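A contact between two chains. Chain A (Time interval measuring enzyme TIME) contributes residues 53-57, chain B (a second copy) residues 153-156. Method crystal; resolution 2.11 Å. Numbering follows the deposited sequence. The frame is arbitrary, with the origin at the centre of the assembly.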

ATOM      1  N   GLU A  53       2.094   2.487 -11.823  1.00 22.96           N
ATOM      2  CA  GLU A  53       2.156   3.842 -11.351  1.00 23.37           C
ATOM      3  C   GLU A  53       1.278   4.096 -10.101  1.00 23.52           C
ATOM      4  O   GLU A  53       1.679   4.816  -9.207  1.00 23.47           O
ATOM      5  CB  GLU A  53       1.740   4.783 -12.494  1.00 24.96           C
ATOM      6  CG  GLU A  53       1.726   6.205 -12.031  1.00 30.01           C
ATOM      7  CD  GLU A  53       1.140   7.185 -13.058  1.00 37.34           C
ATOM      8  OE1 GLU A  53       1.384   8.414 -12.890  1.00 39.15           O
ATOM      9  OE2 GLU A  53       0.449   6.732 -13.999  1.00 36.83           O
ATOM     10  N   LYS A  54       0.073   3.544 -10.049  1.00 23.74           N
ATOM     11  CA  LYS A  54      -0.823   3.911  -8.971  1.00 24.56           C
ATOM     12  C   LYS A  54      -0.971   2.723  -7.988  1.00 24.79           C
ATOM     13  O   LYS A  54      -0.999   1.543  -8.407  1.00 24.55           O
ATOM     14  CB  LYS A  54      -2.190   4.176  -9.563  1.00 24.13           C
ATOM     15  CG  LYS A  54      -2.316   5.408 -10.514  1.00 26.86           C
ATOM     16  CD  LYS A  54      -1.474   6.510 -10.011  1.00 29.96           C
ATOM     17  CE  LYS A  54      -1.672   7.805 -10.835  1.00 39.79           C
ATOM     18  NZ  LYS A  54      -1.091   9.003 -10.103  1.00 40.06           N
ATOM     19  N   GLY A  55      -1.139   3.019  -6.715  1.00 25.67           N
ATOM     20  CA  GLY A  55      -1.341   1.963  -5.672  1.00 25.76           C
ATOM     21  C   GLY A  55      -2.807   1.907  -5.337  1.00 27.07           C
ATOM     22  O   GLY A  55      -3.213   1.857  -4.180  1.00 26.10           O
ATOM     23  N   ASP A  56      -3.593   1.904  -6.403  1.00 27.81           N
ATOM     24  CA  ASP A  56      -5.051   2.018  -6.358  1.00 28.04           C
ATOM     25  C   ASP A  56      -5.653   0.669  -6.788  1.00 27.74           C
ATOM     26  O   ASP A  56      -5.630   0.292  -7.977  1.00 27.21           O
ATOM     27  CB  ASP A  56      -5.502   3.098  -7.327  1.00 26.99           C
ATOM     28  CG  ASP A  56      -7.015   3.203  -7.403  1.00 32.16           C
ATOM     29  OD1 ASP A  56      -7.741   2.475  -6.668  1.00 36.50           O
ATOM     30  OD2 ASP A  56      -7.509   3.993  -8.204  1.00 37.36           O
ATOM     31  N   LEU A  57      -6.184  -0.033  -5.801  1.00 26.76           N
ATOM     32  CA  LEU A  57      -6.706  -1.372  -5.970  1.00 28.71           C
ATOM     33  C   LEU A  57      -8.248  -1.395  -5.998  1.00 28.89           C
ATOM     34  O   LEU A  57      -8.845  -2.464  -5.879  1.00 29.29           O
ATOM     35  CB  LEU A  57      -6.161  -2.277  -4.826  1.00 28.32           C
ATOM     36  CG  LEU A  57      -4.851  -3.091  -4.957  1.00 28.79           C
ATOM     37  CD1 LEU A  57      -3.777  -2.495  -5.843  1.00 25.07           C
ATOM     38  CD2 LEU A  57      -4.309  -3.468  -3.581  1.00 29.22           C
TER
ATOM     39  N   ILE B 153      -2.101   2.452   2.200  1.00 19.10           N
ATOM     40  CA  ILE B 153      -2.493   3.713   1.599  1.00 21.27           C
ATOM     41  C   ILE B 153      -1.599   3.928   0.382  1.00 22.33           C
ATOM     42  O   ILE B 153      -0.376   4.040   0.513  1.00 21.19           O
ATOM     43  CB  ILE B 153      -2.402   4.854   2.562  1.00 20.60           C
ATOM     44  CG1 ILE B 153      -3.451   4.681   3.650  1.00 21.23           C
ATOM     45  CG2 ILE B 153      -2.673   6.198   1.831  1.00 22.52           C
ATOM     46  CD1 ILE B 153      -3.132   5.551   4.829  1.00 25.29           C
ATOM     47  N   GLY B 154      -2.218   3.865  -0.799  1.00 23.71           N
ATOM     48  CA  GLY B 154      -1.445   3.963  -2.037  1.00 25.34           C
ATOM     49  C   GLY B 154      -1.756   5.238  -2.822  1.00 25.86           C
ATOM     50  O   GLY B 154      -2.823   5.823  -2.702  1.00 23.91           O
ATOM     51  N   ILE B 155      -0.835   5.604  -3.677  1.00 26.70           N
ATOM     52  CA  ILE B 155      -0.970   6.762  -4.518  1.00 29.60           C
ATOM     53  C   ILE B 155      -2.131   6.620  -5.506  1.00 31.19           C
ATOM     54  O   ILE B 155      -2.327   5.574  -6.151  1.00 32.22           O
ATOM     55  CB  ILE B 155       0.336   6.999  -5.271  1.00 30.99           C
ATOM     56  CG1 ILE B 155       1.416   7.360  -4.272  1.00 27.41           C
ATOM     57  CG2 ILE B 155       0.132   8.034  -6.404  1.00 33.59           C
ATOM     58  CD1 ILE B 155       2.775   7.571  -4.877  1.00 29.99           C
ATOM     59  N   LEU B 156      -2.929   7.669  -5.595  1.00 32.90           N
ATOM     60  CA  LEU B 156      -4.119   7.653  -6.425  1.00 35.66           C
ATOM     61  C   LEU B 156      -3.941   8.417  -7.715  1.00 37.31           C
ATOM     62  O   LEU B 156      -4.661   8.097  -8.689  1.00 40.63           O
ATOM     63  CB  LEU B 156      -5.345   8.194  -5.675  1.00 35.10           C
ATOM     64  CG  LEU B 156      -6.647   8.158  -6.438  1.00 37.42           C
ATOM     65  CD1 LEU B 156      -6.946   6.732  -6.708  1.00 41.65           C
ATOM     66  CD2 LEU B 156      -7.783   8.794  -5.623  1.00 36.97           C
TER

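Contact between residues 53-57 of chain A and 153-156 of chain B, two copies of one protein. Backbone hydrogen bond: a single one joins the stretches, from Gly A55 N to Ile B155 O, 2.9 Å long with an angle of 143° at the hydrogen. Ile B155 O also lies 3.6 Å from Lys A54 CA, so it sits against the chain just before the donor. Backbone CH···O contact: Gly B154 CA approaches Gly A55 O at 3.5 Å, with an angle of 148° at the hydrogen. Here two glycines face each other, with Gly A55 CA and Gly B154 CA 4.2 Å apart. A CB on Gly B154 would fall 2.1 Å from Gly A55 O, a clash, and a CB on Gly A55 would come within a tight 3.1 Å of Gly B154 CA; the close approach of the backbones thus uses the space that side chains would fill. Side-chain packing: the extended end of Lys A54 runs beside chain B, with CE 3.7 Å from Leu B156 O and NZ 4.0 Å from Ile B155 CG2. Leu B156 points away at its CA-to-CB bond, yet its end returns, bringing CD1 to 3.2 Å from Asp A56 OD2. Charge pairing: within chain A, Lys A54 NZ forms a long salt bridge with Glu A53 OE1, 3.8 Å away.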